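Alpha-galactosidase (Lactobacillus brevis, PDB 3MI6) probably hydrolyses terminal, non-reducing alpha-D-galactose residues of alpha-galactosides, including galactose oligosaccharides, galactomannans and galactolipids, as a member of glycosyl hydrolase family 36. Local coordinates at residues 158-169 with 288-299; 128-136 with 148-157. One frame throughout, in Å; residues are numbered along the deposited sequence.

Contact 1: 158-169 with 288-299; sequences DVIVKSAKFTNP and QATFQTPEAILS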
loop_
_atom_site.group_PDB
_atom_site.type_symbol
_atom_site.label_atom_id
_atom_site.label_comp_id
_atom_site.label_asym_id
_atom_site.label_seq_id
_atom_site.Cartn_x
_atom_site.Cartn_y
_atom_site.Cartn_z
ATOM N N ASP D 158 -29.044 17.427 1.331
ATOM C CA ASP D 158 -28.788 16.068 0.866
ATOM C C ASP D 158 -28.854 15.008 1.975
ATOM O O ASP D 158 -28.323 13.914 1.832
ATOM C CB ASP D 158 -27.465 16.018 0.089
ATOM C CG ASP D 158 -27.610 16.550 -1.358
ATOM O OD1 ASP D 158 -28.710 16.385 -1.945
ATOM O OD2 ASP D 158 -26.632 17.115 -1.915
ATOM N N VAL D 159 -29.557 15.342 3.054
ATOM C CA VAL D 159 -29.760 14.455 4.197
ATOM C C VAL D 159 -31.085 13.695 4.150
ATOM O O VAL D 159 -32.133 14.280 3.913
ATOM C CB VAL D 159 -29.807 15.265 5.499
ATOM C CG1 VAL D 159 -30.326 14.404 6.648
ATOM C CG2 VAL D 159 -28.441 15.854 5.821
ATOM N N ILE D 160 -31.036 12.394 4.398
ATOM C CA ILE D 160 -32.223 11.593 4.654
ATOM C C ILE D 160 -32.106 11.109 6.079
ATOM O O ILE D 160 -31.069 10.577 6.445
ATOM C CB ILE D 160 -32.250 10.374 3.738
ATOM C CG1 ILE D 160 -32.598 10.803 2.304
ATOM C CG2 ILE D 160 -33.236 9.342 4.248
ATOM C CD1 ILE D 160 -32.236 9.805 1.238
ATOM N N VAL D 161 -33.146 11.318 6.889
ATOM C CA VAL D 161 -33.166 10.885 8.297
ATOM C C VAL D 161 -34.059 9.674 8.481
ATOM O O VAL D 161 -35.189 9.676 8.018
ATOM C CB VAL D 161 -33.733 11.974 9.230
ATOM C CG1 VAL D 161 -33.829 11.448 10.658
ATOM C CG2 VAL D 161 -32.893 13.215 9.193
ATOM N N LYS D 162 -33.579 8.654 9.180
ATOM C CA LYS D 162 -34.344 7.416 9.325
ATOM C C LYS D 162 -34.591 7.045 10.770
ATOM O O LYS D 162 -33.787 7.367 11.640
ATOM C CB LYS D 162 -33.634 6.263 8.612
ATOM C CG LYS D 162 -33.598 6.407 7.097
ATOM C CD LYS D 162 -32.700 5.375 6.459
ATOM C CE LYS D 162 -33.141 3.975 6.769
ATOM N NZ LYS D 162 -32.297 3.040 6.007
ATOM N N SER D 163 -35.722 6.386 11.022
ATOM C CA SER D 163 -35.964 5.741 12.314
ATOM C C SER D 163 -36.929 4.571 12.191
ATOM O O SER D 163 -37.381 4.235 11.097
ATOM C CB SER D 163 -36.480 6.729 13.359
ATOM O OG SER D 163 -37.851 7.027 13.159
ATOM N N ALA D 164 -37.239 3.954 13.326
ATOM C CA ALA D 164 -38.211 2.875 13.372
ATOM C C ALA D 164 -39.030 3.015 14.637
ATOM O O ALA D 164 -38.515 3.438 15.670
ATOM C CB ALA D 164 -37.513 1.520 13.327
ATOM N N LYS D 165 -40.316 2.689 14.542
ATOM C CA LYS D 165 -41.223 2.707 15.687
ATOM C C LYS D 165 -41.999 1.422 15.692
ATOM O O LYS D 165 -42.656 1.095 14.707
ATOM C CB LYS D 165 -42.205 3.860 15.577
ATOM C CG LYS D 165 -43.147 3.970 16.747
ATOM C CD LYS D 165 -44.199 5.033 16.482
ATOM C CE LYS D 165 -44.539 5.821 17.741
ATOM N NZ LYS D 165 -45.730 6.697 17.536
ATOM N N PHE D 166 -41.920 0.690 16.792
ATOM C CA PHE D 166 -42.590 -0.600 16.920
ATOM C C PHE D 166 -43.891 -0.434 17.696
ATOM O O PHE D 166 -43.925 0.254 18.716
ATOM C CB PHE D 166 -41.692 -1.586 17.672
ATOM C CG PHE D 166 -40.478 -2.031 16.902
ATOM C CD1 PHE D 166 -39.436 -1.165 16.658
ATOM C CD2 PHE D 166 -40.365 -3.334 16.450
ATOM C CE1 PHE D 166 -38.320 -1.586 15.945
ATOM C CE2 PHE D 166 -39.247 -3.749 15.744
ATOM C CZ PHE D 166 -38.234 -2.873 15.490
ATOM N N THR D 167 -44.962 -1.060 17.212
ATOM C CA THR D 167 -46.240 -1.052 17.927
ATOM C C THR D 167 -46.700 -2.479 18.211
ATOM O O THR D 167 -46.594 -3.355 17.355
ATOM C CB THR D 167 -47.362 -0.315 17.147
ATOM O OG1 THR D 167 -46.836 0.856 16.495
ATOM C CG2 THR D 167 -48.496 0.084 18.101
ATOM N N ASN D 168 -47.186 -2.709 19.430
ATOM C CA ASN D 168 -47.779 -3.993 19.794
ATOM C C ASN D 168 -49.279 -3.845 20.006
ATOM O O ASN D 168 -49.707 -3.364 21.057
ATOM C CB ASN D 168 -47.122 -4.562 21.056
ATOM C CG ASN D 168 -47.551 -5.998 21.343
ATOM O OD1 ASN D 168 -48.329 -6.584 20.595
ATOM N ND2 ASN D 168 -47.041 -6.567 22.432
ATOM N N PRO D 169 -50.082 -4.235 18.998
ATOM C CA PRO D 169 -51.544 -4.220 19.072
ATOM C C PRO D 169 -52.109 -5.585 19.479
ATOM O O PRO D 169 -53.308 -5.693 19.740
ATOM C CB PRO D 169 -51.965 -3.909 17.626
ATOM C CG PRO D 169 -50.683 -3.898 16.800
ATOM C CD PRO D 169 -49.636 -4.563 17.638
ATOM N N GLN D 288 -50.278 -2.850 23.555
ATOM C CA GLN D 288 -50.645 -1.437 23.394
ATOM C C GLN D 288 -49.442 -0.519 23.570
ATOM O O GLN D 288 -49.583 0.706 23.605
ATOM C CB GLN D 288 -51.778 -1.012 24.354
ATOM C CG GLN D 288 -53.052 -1.856 24.292
ATOM C CD GLN D 288 -53.515 -2.136 22.867
ATOM O OE1 GLN D 288 -53.992 -3.237 22.568
ATOM N NE2 GLN D 288 -53.363 -1.150 21.978
ATOM N N ALA D 289 -48.261 -1.125 23.689
ATOM C CA ALA D 289 -47.026 -0.390 23.934
ATOM C C ALA D 289 -46.289 -0.096 22.633
ATOM O O ALA D 289 -46.528 -0.729 21.600
ATOM C CB ALA D 289 -46.129 -1.164 24.886
ATOM N N THR D 290 -45.377 0.864 22.704
ATOM C CA THR D 290 -44.641 1.312 21.540
ATOM C C THR D 290 -43.179 1.512 21.862
ATOM O O THR D 290 -42.811 1.792 23.007
ATOM C CB THR D 290 -45.172 2.654 21.059
ATOM O OG1 THR D 290 -45.286 3.536 22.180
ATOM C CG2 THR D 290 -46.532 2.484 20.422
ATOM N N PHE D 291 -42.341 1.376 20.845
ATOM C CA PHE D 291 -40.921 1.660 20.998
ATOM C C PHE D 291 -40.374 2.460 19.817
ATOM O O PHE D 291 -40.454 2.013 18.669
ATOM C CB PHE D 291 -40.110 0.372 21.201
ATOM C CG PHE D 291 -38.638 0.614 21.309
ATOM C CD1 PHE D 291 -38.089 1.053 22.496
ATOM C CD2 PHE D 291 -37.812 0.437 20.215
ATOM C CE1 PHE D 291 -36.744 1.307 22.599
ATOM C CE2 PHE D 291 -36.464 0.686 20.311
ATOM C CZ PHE D 291 -35.929 1.118 21.507
ATOM N N GLN D 292 -39.833 3.644 20.109
ATOM C CA GLN D 292 -39.226 4.528 19.092
ATOM C C GLN D 292 -37.678 4.423 19.085
ATOM O O GLN D 292 -37.044 4.618 20.130
ATOM C CB GLN D 292 -39.657 5.983 19.365
ATOM C CG GLN D 292 -39.046 7.051 18.466
ATOM C CD GLN D 292 -39.431 6.878 17.001
ATOM O OE1 GLN D 292 -40.598 7.027 16.621
ATOM N NE2 GLN D 292 -38.441 6.570 16.167
ATOM N N THR D 293 -37.064 4.115 17.939
ATOM C CA THR D 293 -35.592 4.171 17.877
ATOM C C THR D 293 -35.098 5.612 17.786
ATOM O O THR D 293 -35.833 6.495 17.334
ATOM C CB THR D 293 -34.983 3.401 16.697
ATOM O OG1 THR D 293 -35.172 4.148 15.495
ATOM C CG2 THR D 293 -35.593 2.030 16.551
ATOM N N PRO D 294 -33.847 5.862 18.224
ATOM C CA PRO D 294 -33.247 7.186 18.022
ATOM C C PRO D 294 -33.066 7.349 16.529
ATOM O O PRO D 294 -33.055 6.334 15.824
ATOM C CB PRO D 294 -31.880 7.065 18.694
ATOM C CG PRO D 294 -31.936 5.850 19.525
ATOM C CD PRO D 294 -32.919 4.930 18.887
ATOM N N GLU D 295 -32.925 8.577 16.045
ATOM C CA GLU D 295 -32.804 8.806 14.608
ATOM C C GLU D 295 -31.401 8.562 14.040
ATOM O O GLU D 295 -30.383 8.899 14.669
ATOM C CB GLU D 295 -33.284 10.213 14.262
ATOM C CG GLU D 295 -34.788 10.320 14.252
ATOM C CD GLU D 295 -35.275 11.709 13.944
ATOM O OE1 GLU D 295 -34.515 12.682 14.155
ATOM O OE2 GLU D 295 -36.431 11.829 13.490
ATOM N N ALA D 296 -31.356 7.977 12.845
ATOM C CA ALA D 296 -30.110 7.852 12.090
ATOM C C ALA D 296 -30.043 8.956 11.047
ATOM O O ALA D 296 -31.006 9.167 10.328
ATOM C CB ALA D 296 -30.039 6.486 11.422
ATOM N N ILE D 297 -28.920 9.669 10.974
ATOM C CA ILE D 297 -28.651 10.617 9.868
ATOM C C ILE D 297 -27.870 9.946 8.735
ATOM O O ILE D 297 -26.814 9.381 8.970
ATOM C CB ILE D 297 -27.812 11.847 10.313
ATOM C CG1 ILE D 297 -28.329 12.462 11.619
ATOM C CG2 ILE D 297 -27.778 12.879 9.213
ATOM C CD1 ILE D 297 -29.768 12.905 11.572
ATOM N N LEU D 298 -28.396 10.011 7.516
ATOM C CA LEU D 298 -27.725 9.469 6.334
ATOM C C LEU D 298 -27.451 10.559 5.292
ATOM O O LEU D 298 -28.184 11.550 5.190
ATOM C CB LEU D 298 -28.557 8.370 5.694
ATOM C CG LEU D 298 -28.150 6.929 5.987
ATOM C CD1 LEU D 298 -28.310 6.650 7.478
ATOM C CD2 LEU D 298 -28.993 5.949 5.190
ATOM N N SER D 299 -26.391 10.372 4.511
ATOM C CA SER D 299 -25.966 11.389 3.556
ATOM C C SER D 299 -24.964 10.852 2.538
ATOM O O SER D 299 -24.189 9.928 2.819
ATOM C CB SER D 299 -25.372 12.588 4.294
ATOM O OG SER D 299 -25.437 13.739 3.487
HETATM O O HOH W 1 -38.166 9.723 12.797
#

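Contact 2: 128-136 with 148-157; sequences DDDAQTLVV and DLNYSIFPHQ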
loop_
_atom_site.group_PDB
_atom_site.type_symbol
_atom_site.label_atom_id
_atom_site.label_comp_id
_atom_site.label_asym_id
_atom_site.label_seq_id
_atom_site.Cartn_x
_atom_site.Cartn_y
_atom_site.Cartn_z
ATOM N N ASP D 128 -39.425 25.987 7.106
ATOM C CA ASP D 128 -40.025 25.927 5.786
ATOM C C ASP D 128 -38.924 25.649 4.771
ATOM O O ASP D 128 -38.520 26.542 4.033
ATOM C CB ASP D 128 -40.706 27.258 5.479
ATOM C CG ASP D 128 -41.724 27.138 4.383
ATOM O OD1 ASP D 128 -42.008 25.983 3.980
ATOM O OD2 ASP D 128 -42.235 28.188 3.932
ATOM N N ASP D 129 -38.438 24.410 4.753
ATOM C CA ASP D 129 -37.212 24.069 4.045
ATOM C C ASP D 129 -37.469 22.857 3.195
ATOM O O ASP D 129 -36.554 22.126 2.855
ATOM C CB ASP D 129 -36.101 23.761 5.047
ATOM C CG ASP D 129 -34.720 23.693 4.403
ATOM O OD1 ASP D 129 -34.516 24.299 3.326
ATOM O OD2 ASP D 129 -33.831 23.037 4.990
ATOM N N ASP D 130 -38.738 22.625 2.893
ATOM C CA ASP D 130 -39.144 21.624 1.910
ATOM C C ASP D 130 -38.936 20.169 2.332
ATOM O O ASP D 130 -38.884 19.272 1.481
ATOM C CB ASP D 130 -38.494 21.926 0.554
ATOM C CG ASP D 130 -38.772 23.359 0.088
ATOM O OD1 ASP D 130 -39.890 23.878 0.354
ATOM O OD2 ASP D 130 -37.871 23.974 -0.528
ATOM N N ALA D 131 -38.862 19.935 3.642
ATOM C CA ALA D 131 -38.719 18.573 4.160
ATOM C C ALA D 131 -40.023 17.800 4.063
ATOM O O ALA D 131 -41.096 18.378 3.972
ATOM C CB ALA D 131 -38.198 18.567 5.588
ATOM N N GLN D 132 -39.913 16.481 4.078
ATOM C CA GLN D 132 -41.061 15.599 3.972
ATOM C C GLN D 132 -40.811 14.369 4.844
ATOM O O GLN D 132 -39.677 13.922 4.974
ATOM C CB GLN D 132 -41.267 15.160 2.517
ATOM C CG GLN D 132 -41.458 16.281 1.500
ATOM C CD GLN D 132 -41.924 15.761 0.140
ATOM O OE1 GLN D 132 -43.109 15.810 -0.177
ATOM N NE2 GLN D 132 -40.992 15.253 -0.663
ATOM N N THR D 133 -41.857 13.821 5.452
ATOM C CA THR D 133 -41.696 12.585 6.203
ATOM C C THR D 133 -42.567 11.513 5.576
ATOM O O THR D 133 -43.758 11.715 5.384
ATOM C CB THR D 133 -42.058 12.740 7.703
ATOM O OG1 THR D 133 -41.442 13.907 8.243
ATOM C CG2 THR D 133 -41.593 11.539 8.498
ATOM N N LEU D 134 -41.947 10.386 5.246
ATOM C CA LEU D 134 -42.615 9.220 4.686
ATOM C C LEU D 134 -42.662 8.167 5.778
ATOM O O LEU D 134 -41.629 7.854 6.368
ATOM C CB LEU D 134 -41.812 8.683 3.500
ATOM C CG LEU D 134 -42.303 7.382 2.852
ATOM C CD1 LEU D 134 -43.589 7.606 2.080
ATOM C CD2 LEU D 134 -41.264 6.774 1.942
ATOM N N VAL D 135 -43.846 7.636 6.071
ATOM C CA VAL D 135 -43.980 6.588 7.079
ATOM C C VAL D 135 -44.492 5.309 6.445
ATOM O O VAL D 135 -45.597 5.272 5.933
ATOM C CB VAL D 135 -44.949 6.975 8.199
ATOM C CG1 VAL D 135 -44.961 5.894 9.271
ATOM C CG2 VAL D 135 -44.583 8.308 8.785
ATOM N N VAL D 136 -43.698 4.251 6.495
ATOM C CA VAL D 136 -44.053 3.027 5.798
ATOM C C VAL D 136 -44.340 1.912 6.789
ATOM O O VAL D 136 -43.419 1.316 7.346
ATOM C CB VAL D 136 -42.935 2.591 4.824
ATOM C CG1 VAL D 136 -43.282 1.276 4.167
ATOM C CG2 VAL D 136 -42.717 3.650 3.779
ATOM N N ASP D 148 -43.423 0.858 12.152
ATOM C CA ASP D 148 -43.339 2.026 11.290
ATOM C C ASP D 148 -41.883 2.326 10.912
ATOM O O ASP D 148 -41.024 2.499 11.784
ATOM C CB ASP D 148 -43.996 3.235 11.954
ATOM C CG ASP D 148 -45.508 3.094 12.042
ATOM O OD1 ASP D 148 -46.017 2.140 11.406
ATOM O OD2 ASP D 148 -46.179 3.917 12.732
ATOM N N LEU D 149 -41.610 2.353 9.607
ATOM C CA LEU D 149 -40.318 2.783 9.075
ATOM C C LEU D 149 -40.399 4.243 8.613
ATOM O O LEU D 149 -41.141 4.586 7.697
ATOM C CB LEU D 149 -39.857 1.881 7.926
ATOM C CG LEU D 149 -39.455 0.461 8.310
ATOM C CD1 LEU D 149 -38.703 -0.245 7.191
ATOM C CD2 LEU D 149 -38.603 0.500 9.545
ATOM N N ASN D 150 -39.629 5.103 9.259
ATOM C CA ASN D 150 -39.670 6.514 8.945
ATOM C C ASN D 150 -38.500 6.946 8.084
ATOM O O ASN D 150 -37.395 6.383 8.158
ATOM C CB ASN D 150 -39.716 7.314 10.235
ATOM C CG ASN D 150 -40.747 6.776 11.197
ATOM O OD1 ASN D 150 -41.920 6.679 10.866
ATOM N ND2 ASN D 150 -40.310 6.405 12.388
ATOM N N TYR D 151 -38.768 7.947 7.256
ATOM C CA TYR D 151 -37.824 8.444 6.281
ATOM C C TYR D 151 -38.202 9.887 6.078
ATOM O O TYR D 151 -39.210 10.165 5.450
ATOM C CB TYR D 151 -38.038 7.750 4.946
ATOM C CG TYR D 151 -37.722 6.271 4.880
ATOM C CD1 TYR D 151 -38.687 5.315 5.177
ATOM C CD2 TYR D 151 -36.474 5.824 4.462
ATOM C CE1 TYR D 151 -38.406 3.950 5.089
ATOM C CE2 TYR D 151 -36.180 4.473 4.378
ATOM C CZ TYR D 151 -37.145 3.538 4.682
ATOM O OH TYR D 151 -36.844 2.197 4.589
ATOM N N SER D 152 -37.423 10.814 6.607
ATOM C CA SER D 152 -37.639 12.221 6.292
ATOM C C SER D 152 -36.579 12.748 5.324
ATOM O O SER D 152 -35.386 12.685 5.606
ATOM C CB SER D 152 -37.640 13.047 7.564
ATOM O OG SER D 152 -38.455 12.429 8.530
ATOM N N ILE D 153 -37.028 13.251 4.178
ATOM C CA ILE D 153 -36.160 13.910 3.217
ATOM C C ILE D 153 -35.871 15.355 3.617
ATOM O O ILE D 153 -36.767 16.094 4.001
ATOM C CB ILE D 153 -36.779 13.885 1.805
ATOM C CG1 ILE D 153 -36.413 12.589 1.095
ATOM C CG2 ILE D 153 -36.263 15.020 0.940
ATOM C CD1 ILE D 153 -36.313 12.767 -0.403
ATOM N N PHE D 154 -34.606 15.746 3.535
ATOM C CA PHE D 154 -34.206 17.140 3.724
ATOM C C PHE D 154 -33.404 17.577 2.508
ATOM O O PHE D 154 -32.192 17.739 2.577
ATOM C CB PHE D 154 -33.354 17.271 4.971
ATOM C CG PHE D 154 -34.140 17.339 6.240
ATOM C CD1 PHE D 154 -34.488 16.203 6.903
ATOM C CD2 PHE D 154 -34.496 18.550 6.781
ATOM C CE1 PHE D 154 -35.181 16.272 8.061
ATOM C CE2 PHE D 154 -35.191 18.616 7.947
ATOM C CZ PHE D 154 -35.534 17.478 8.586
ATOM N N PRO D 155 -34.090 17.788 1.387
ATOM C CA PRO D 155 -33.485 17.880 0.058
ATOM C C PRO D 155 -32.306 18.837 -0.037
ATOM O O PRO D 155 -31.368 18.550 -0.782
ATOM C CB PRO D 155 -34.630 18.403 -0.801
ATOM C CG PRO D 155 -35.587 19.028 0.179
ATOM C CD PRO D 155 -35.511 18.161 1.367
ATOM N N HIS D 156 -32.333 19.948 0.690
ATOM C CA HIS D 156 -31.316 20.987 0.453
ATOM C C HIS D 156 -29.942 20.765 1.129
ATOM O O HIS D 156 -28.976 21.479 0.848
ATOM C CB HIS D 156 -31.880 22.397 0.725
ATOM C CG HIS D 156 -33.155 22.675 -0.009
ATOM N ND1 HIS D 156 -33.277 22.518 -1.374
ATOM C CD2 HIS D 156 -34.372 23.072 0.434
ATOM C CE1 HIS D 156 -34.513 22.808 -1.741
ATOM N NE2 HIS D 156 -35.196 23.148 -0.663
ATOM N N GLN D 157 -29.854 19.774 2.009
ATOM C CA GLN D 157 -28.581 19.428 2.609
ATOM C C GLN D 157 -28.260 17.987 2.236
ATOM O O GLN D 157 -27.339 17.383 2.766
ATOM C CB GLN D 157 -28.623 19.611 4.125
ATOM C CG GLN D 157 -28.959 21.007 4.587
ATOM C CD GLN D 157 -30.449 21.295 4.609
ATOM O OE1 GLN D 157 -31.262 20.380 4.731
ATOM N NE2 GLN D 157 -30.815 22.577 4.494
#

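Contact 1: 158-169 with 288-299
Thr293 and Ala164 meet where the antiparallel pairing of 158-169 with 288-299 shifts register by one residue, joining strand 159-167 to the interrupted strand 290-301 in the nine-stranded sheet. Thr293 N donates to Ala164 O over 2.8 Å in a straight bond (178°), but the return bond uses a side chain, Ala164 N to Thr293 OG1 at 3.0 Å. The chi1 of Thr293, 76°, sets OG1 between the backbone N and the carbonyl carbon, while CG2 rests 3.8 Å from Ala164 CB. Threonine suits the place: its two branches supply an acceptor and a methyl.

Gln292 starts with CG anti to N, then bends at chi2 (63°), and the amide folds back. Gln292 NE2 donates to a lone pair of Thr293 O at 2.9 Å, the acceptor lying in the plane of the glutamine amide, and adds a weak bond to Ser163 OG. Gln292 crosses Lys165 at about a right angle, OE1 by CB and CG. Ser163 OG, bonded also to Asn150, reaches Glu295 through a water that donates to Glu295 OE2 (2.8 Å). That carboxylate has a salt bridge to Lys114, and its CD lies against Val161 CG1.

Beta-branched Val159, Val161 and Ile297 make a compact apolar patch on one face: Val161 lies alongside Ile297, CG2 to CD1 3.9 Å, and Phe315 of helix 305-319 packs on Val159 and Val161. On the opposite face Phe166 brings CD1 to the edge of the Phe291 ring, and both rings touch Leu176. Lys162 crosses Leu298 with its CD near CD2, and its NZ hydrogen-bonds to Tyr21 OH.

The chemistry implies a division of labour: backbone bonds and apolar side chains join the regular ladders, while at the shift one backbone bond is supplemented by hydroxyl, amide and water.

Contact 2: 128-136 with 148-157
The beta hairpin of strands 132-140 and 146-154 pairs Gln132 with Ile153, Leu134 with Tyr151 and Val136 with Leu149 as hydrogen-bonded antiparallel partners. These residues share one face, where Leu134 CB and Tyr151 CB lie 4.1 Å apart. On the other face Val135 stands side by side with Asn150, its CG1 3.5 Å from OD1, while Asn150 ND2 bonds to Ser163.

Past the strands, polar side chains join the loop 128-131 to residues 155-157. His156 NE2 donates to Asp130 OD2 at 2.8 Å, almost straight (176°), with OD2 in the ring plane, so the imidazole meets it by its edge; the carboxylate, turned 72° from the ring, accepts on the anti lone pair of OD2. Asp129, with CG anti to the backbone N (chi1 -167°), swings its carboxylate toward 156-157. There the syn lone pair of Asp129 OD2 takes the N-H of Gln157 NE2 over 3.1 Å, within the amide plane, and the same oxygen is bonded to His319. Asp129 OD1 lies at the edge of the His156 ring, near CD2. With an alanine in place of Asp129, the amide of Gln157 and the ring of His319 would probably lose their common acceptor, and the glutamine would be freer to turn.

Ala131 is small enough to set CB over one face of the Phe154 ring in a CH-pi contact, 4.0 Å from its centroid.

Phe315 of helix 305-319 meets Phe154 edge-to-face, Leu14 of strand 11-15 touches Leu134, Tyr151 and Ile153, and strand 159-167 pairs with the edge of strand 146-154 facing away from strand 132-140.

In the fold
Both contacts belong to one antiparallel sheet, their centres about 12 Å apart. Across it the strands run 132-140, 146-154, 159-167 and 290-301, so the second strand of contact 2 is the immediate neighbour of the first strand of contact 1, bonded to it through pairs such as Lys165 O and Asp148 N. Along the chain contact 2 closes before contact 1 opens. The hairpin is local, whereas 158-169 finds 288-299 only after 118 residues, which supply further strands of this sheet and another. Contact 1 therefore returns the chain to the middle of the sheet just before helix 305-319 and the parallel barrel that follows. Both contacts lie away from the predicted substrate-binding residues.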